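PDB 3CKY: 2-hydroxymethyl glutarate dehydrogenase from Eubacterium barkeri, which catalyses the NAD-dependent interconversion of 2-formylglutarate and (S)-2-hydroxymethylglutarate in the fermentation of nicotinate. Local coordinates for the interface of chains A and B. Sequence-based numbering; all coordinates share one arbitrary frame. Chains: chain A/B, 2-hydroxymethyl glutarate dehydrogenase.

Contact 1: the interface of chains A and B. Residues chain A 164, 169, 172-173, 176; chain B 198, 200, 204.
B:Leu200 lays its two methyl groups against the first turns of helix 169-197 of chain A, meeting A:Ala169, A:Ala172 and A:Val173. This is part of a two-fold symmetric interface between two subunits of the homotetramer, and among the residues of this patch the direct contacts are mainly apolar. B:Leu200 sits in the loop ahead of helix 202-210. Its CG stands anti to the carbonyl carbon (chi1 -61°), which turns the branched end toward the helix and lets the two methyls part along it. CD1 of B:Leu200 comes down on the backbone of the helix, 3.6 Å from CA of A:Val173, while the side chains of these two residues cross at about a right angle. CD2 of B:Leu200 reaches back toward the helix start and lies 3.8 Å from CB of A:Ala169. The same CD2 of B:Leu200 lies 3.5 Å from the backbone carbonyl oxygen O of A:Ala169, a plain van der Waals approach. Replacement of B:Leu200 by an alanine would probably open a gap over this turn, leaving A:Ala169 and the backbone of A:Val173 without their covering methyls. The small methyl of A:Ala172 lets the loop come close: its CB meets CB of B:Cys198 at 3.6 Å. It is the CB of this cysteine that touches, with SG turned away from the alanine. Another apolar pair joins helix 202-210 to strand 161-165. The methyl CG2 of B:Thr204 faces A:Val164, 4.0 Å from its CB, and the two side chains again cross nearly at right angles. The same pair is linked through solvent by the other branch of the threonine. One water lies 2.6 Å from the hydroxyl OG1 of B:Thr204 and 2.5 Å from the backbone carbonyl oxygen O of A:Val164.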
ATOM      1  N   VAL A 164       9.953 -19.860  23.072  1.00 59.14           N
ATOM      2  CA  VAL A 164       9.956 -19.593  21.631  1.00 58.84           C
ATOM      3  C   VAL A 164      11.278 -19.022  21.138  1.00 58.44           C
ATOM      4  O   VAL A 164      11.545 -19.018  19.936  1.00 58.69           O
ATOM      5  CB  VAL A 164       8.790 -18.641  21.219  1.00 59.06           C
ATOM      6  CG1 VAL A 164       7.453 -19.228  21.650  1.00 59.19           C
ATOM      7  CG2 VAL A 164       8.979 -17.245  21.819  1.00 59.01           C
ATOM      8  N   ALA A 169      11.067 -12.777  21.578  1.00 50.72           N
ATOM      9  CA  ALA A 169      10.493 -13.825  20.691  1.00 49.65           C
ATOM     10  C   ALA A 169       9.031 -14.174  20.979  1.00 48.56           C
ATOM     11  O   ALA A 169       8.279 -14.483  20.043  1.00 48.16           O
ATOM     12  CB  ALA A 169      11.353 -15.093  20.708  1.00 49.72           C
ATOM     13  N   ALA A 172       7.220 -11.427  19.511  1.00 42.64           N
ATOM     14  CA  ALA A 172       7.347 -11.624  18.089  1.00 42.42           C
ATOM     15  C   ALA A 172       6.320 -12.594  17.495  1.00 42.06           C
ATOM     16  O   ALA A 172       5.718 -12.289  16.443  1.00 41.74           O
ATOM     17  CB  ALA A 172       8.777 -12.100  17.751  1.00 42.31           C
ATOM     18  N   VAL A 173       6.136 -13.751  18.139  1.00 41.61           N
ATOM     19  CA  VAL A 173       5.333 -14.822  17.550  1.00 41.61           C
ATOM     20  C   VAL A 173       3.864 -14.445  17.612  1.00 41.50           C
ATOM     21  O   VAL A 173       3.106 -14.711  16.678  1.00 41.50           O
ATOM     22  CB  VAL A 173       5.628 -16.230  18.193  1.00 41.44           C
ATOM     23  CG1 VAL A 173       5.004 -16.363  19.596  1.00 40.83           C
ATOM     24  CG2 VAL A 173       5.168 -17.356  17.249  1.00 41.18           C
ATOM     25  N   VAL A 176       3.262 -11.924  14.863  1.00 39.69           N
ATOM     26  CA  VAL A 176       3.218 -12.598  13.569  1.00 39.73           C
ATOM     27  C   VAL A 176       1.904 -13.351  13.378  1.00 39.80           C
ATOM     28  O   VAL A 176       1.324 -13.332  12.282  1.00 40.13           O
ATOM     29  CB  VAL A 176       4.407 -13.552  13.368  1.00 39.62           C
ATOM     30  CG1 VAL A 176       4.197 -14.399  12.129  1.00 39.41           C
ATOM     31  CG2 VAL A 176       5.727 -12.757  13.279  1.00 39.63           C
TER
ATOM     32  N   CYS B 198      12.983 -11.354  13.762  1.00 41.88           N
ATOM     33  CA  CYS B 198      12.790 -11.182  15.213  1.00 42.07           C
ATOM     34  C   CYS B 198      13.249 -12.381  16.046  1.00 41.99           C
ATOM     35  O   CYS B 198      12.975 -12.449  17.240  1.00 41.89           O
ATOM     36  CB  CYS B 198      11.327 -10.891  15.514  1.00 42.15           C
ATOM     37  SG  CYS B 198      10.778  -9.379  14.759  1.00 42.82           S
ATOM     38  N   LEU B 200      12.726 -15.861  15.490  1.00 42.51           N
ATOM     39  CA  LEU B 200      11.926 -17.085  15.512  1.00 42.81           C
ATOM     40  C   LEU B 200      12.446 -18.091  14.493  1.00 43.06           C
ATOM     41  O   LEU B 200      12.784 -17.723  13.367  1.00 43.00           O
ATOM     42  CB  LEU B 200      10.456 -16.776  15.215  1.00 42.66           C
ATOM     43  CG  LEU B 200       9.757 -15.841  16.205  1.00 42.45           C
ATOM     44  CD1 LEU B 200       8.373 -15.485  15.679  1.00 40.89           C
ATOM     45  CD2 LEU B 200       9.692 -16.482  17.600  1.00 40.73           C
ATOM     46  N   THR B 204       9.138 -23.100  14.950  1.00 44.94           N
ATOM     47  CA  THR B 204       8.383 -22.536  16.054  1.00 45.03           C
ATOM     48  C   THR B 204       7.146 -21.806  15.560  1.00 44.96           C
ATOM     49  O   THR B 204       6.073 -21.927  16.146  1.00 44.90           O
ATOM     50  CB  THR B 204       9.240 -21.543  16.863  1.00 45.29           C
ATOM     51  OG1 THR B 204      10.400 -22.216  17.359  1.00 44.11           O
ATOM     52  CG2 THR B 204       8.432 -20.955  18.027  1.00 45.13           C
TER
HETATM   53  O   HOH W   1      12.029 -20.203  17.772  1.00 51.18           O

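Contact 2: the interface of chains A and B. Residues chain A 176-177, 180-181; chain B 209, 212-214.
Helix 169-197, the long helix of this beta-hydroxyacid dehydrogenase that carries the probable catalytic lysine, A:Lys174, presents A:Val176, A:Asn177, A:Leu180 and A:Leu181 to chain B. They meet the end of helix 202-210 and the loop that follows it. A:Asn177 supplies the polar grip. With CG anti to the backbone N (chi1 177°), its carboxamide stretches away from the helix into the loop, where each end finds a different partner. The amide oxygen OD1 of A:Asn177 accepts a hydrogen bond of 2.7 Å from the backbone N of B:Gly214. This N-H arrives from above the carbonyl plane, 40° out of it. At the other end, ND2 of A:Asn177 donates to the hydroxyl OG of B:Ser213 at 2.9 Å; OG is tilted slightly from the amide plane, and the bond bends to 152° at the hydrogen. Because donor and acceptor ends are both engaged by neighbouring residues of one loop, the amide is held against turning over. B:Ser212 lies over one face of the same amide, opposite the face on which the B:Gly214 N-H arrives, its CB 3.3 Å from OD1 of A:Asn177. Van der Waals contacts flank the amide. Toward the helix start, the methyl CG1 of A:Val176 meets CD1, the tip of B:Ile209, at 3.6 Å, the two side chains crossing at about a right angle. The other branch, CG2 of B:Ile209, touches CD1 of A:Leu180 at 3.9 Å, so the isoleucine spans one turn of the helix. CB of A:Leu180 also faces the loop, 3.6 Å from the carbonyl oxygen O of B:Gly214. A:Leu181 packs over B:Ser213 from the next position along: its CD2 lies beside the serine's CB and OG, and its CD1 is 3.6 Å from the backbone oxygen O of B:Ser213.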
ATOM      1  N   VAL A 176       3.262 -11.924  14.863  1.00 39.69           N
ATOM      2  CA  VAL A 176       3.218 -12.598  13.569  1.00 39.73           C
ATOM      3  C   VAL A 176       1.904 -13.351  13.378  1.00 39.80           C
ATOM      4  O   VAL A 176       1.324 -13.332  12.282  1.00 40.13           O
ATOM      5  CB  VAL A 176       4.407 -13.552  13.368  1.00 39.62           C
ATOM      6  CG1 VAL A 176       4.197 -14.399  12.129  1.00 39.41           C
ATOM      7  CG2 VAL A 176       5.727 -12.757  13.279  1.00 39.63           C
ATOM      8  N   ASN A 177       1.419 -13.998  14.430  1.00 39.67           N
ATOM      9  CA  ASN A 177       0.135 -14.670  14.346  1.00 39.84           C
ATOM     10  C   ASN A 177      -1.013 -13.703  14.074  1.00 39.86           C
ATOM     11  O   ASN A 177      -1.825 -13.941  13.189  1.00 39.94           O
ATOM     12  CB  ASN A 177      -0.163 -15.464  15.621  1.00 39.78           C
ATOM     13  CG  ASN A 177      -1.542 -16.130  15.577  1.00 39.59           C
ATOM     14  OD1 ASN A 177      -1.731 -17.130  14.897  1.00 39.21           O
ATOM     15  ND2 ASN A 177      -2.514 -15.553  16.295  1.00 38.30           N
ATOM     16  N   LEU A 180      -1.286 -12.139  10.650  1.00 40.34           N
ATOM     17  CA  LEU A 180      -1.857 -13.052   9.673  1.00 40.01           C
ATOM     18  C   LEU A 180      -3.368 -13.110   9.797  1.00 39.98           C
ATOM     19  O   LEU A 180      -4.058 -13.097   8.774  1.00 39.85           O
ATOM     20  CB  LEU A 180      -1.245 -14.451   9.813  1.00 40.05           C
ATOM     21  CG  LEU A 180       0.216 -14.553   9.365  1.00 39.66           C
ATOM     22  CD1 LEU A 180       0.826 -15.889   9.795  1.00 38.23           C
ATOM     23  CD2 LEU A 180       0.309 -14.348   7.842  1.00 37.62           C
ATOM     24  N   LEU A 181      -3.876 -13.168  11.037  1.00 39.68           N
ATOM     25  CA  LEU A 181      -5.317 -13.066  11.285  1.00 39.48           C
ATOM     26  C   LEU A 181      -5.918 -11.818  10.627  1.00 39.40           C
ATOM     27  O   LEU A 181      -6.931 -11.900   9.933  1.00 39.32           O
ATOM     28  CB  LEU A 181      -5.614 -13.028  12.791  1.00 39.44           C
ATOM     29  CG  LEU A 181      -7.083 -12.874  13.227  1.00 39.06           C
ATOM     30  CD1 LEU A 181      -7.980 -13.997  12.608  1.00 36.68           C
ATOM     31  CD2 LEU A 181      -7.206 -12.859  14.749  1.00 38.19           C
TER
ATOM     32  N   ILE B 209       1.648 -20.917  15.126  1.00 46.98           N
ATOM     33  CA  ILE B 209       0.659 -20.309  14.236  1.00 47.06           C
ATOM     34  C   ILE B 209      -0.288 -21.365  13.679  1.00 46.90           C
ATOM     35  O   ILE B 209      -1.491 -21.116  13.548  1.00 47.11           O
ATOM     36  CB  ILE B 209       1.323 -19.489  13.099  1.00 47.26           C
ATOM     37  CG1 ILE B 209       2.134 -18.333  13.706  1.00 47.66           C
ATOM     38  CG2 ILE B 209       0.276 -18.947  12.125  1.00 46.65           C
ATOM     39  CD1 ILE B 209       3.148 -17.741  12.791  1.00 47.84           C
ATOM     40  N   SER B 212      -2.975 -21.635  16.089  1.00 44.73           N
ATOM     41  CA  SER B 212      -3.642 -20.406  16.523  0.50 44.09           C
ATOM     42  C   SER B 212      -4.398 -19.765  15.354  1.00 44.03           C
ATOM     43  O   SER B 212      -4.602 -20.397  14.310  1.00 44.30           O
ATOM     44  CB  SER B 212      -2.623 -19.434  17.144  0.50 44.01           C
ATOM     45  OG  SER B 212      -3.262 -18.429  17.922  0.50 41.89           O
ATOM     46  N   SER B 213      -4.828 -18.521  15.541  1.00 43.36           N
ATOM     47  CA  SER B 213      -5.762 -17.842  14.653  1.00 43.32           C
ATOM     48  C   SER B 213      -5.187 -17.324  13.329  1.00 42.97           C
ATOM     49  O   SER B 213      -5.948 -16.945  12.444  1.00 42.73           O
ATOM     50  CB  SER B 213      -6.396 -16.673  15.416  1.00 43.22           C
ATOM     51  OG  SER B 213      -5.398 -15.803  15.932  1.00 42.45           O
ATOM     52  N   GLY B 214      -3.859 -17.308  13.200  1.00 42.76           N
ATOM     53  CA  GLY B 214      -3.199 -16.887  11.972  1.00 42.77           C
ATOM     54  C   GLY B 214      -3.157 -17.951  10.882  1.00 42.84           C
ATOM     55  O   GLY B 214      -2.771 -17.669   9.739  1.00 42.51           O
TER

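Contact 1 and contact 2 follow one another along helix 169-197 of chain A, their centres about 11 Å apart, and share A:Val176. On chain B they share helix 202-210, contact 1 taking its beginning and the loop before it, contact 2 its end and the loop after it. Each centre lies about 6 Å from A:Lys174, the probable catalytic residue, so pairing of the subunits may help to hold the helix that bears this lysine. The two-fold repeats both contacts with the chains exchanged, tying two subunits of the homotetramer together through equivalent helices.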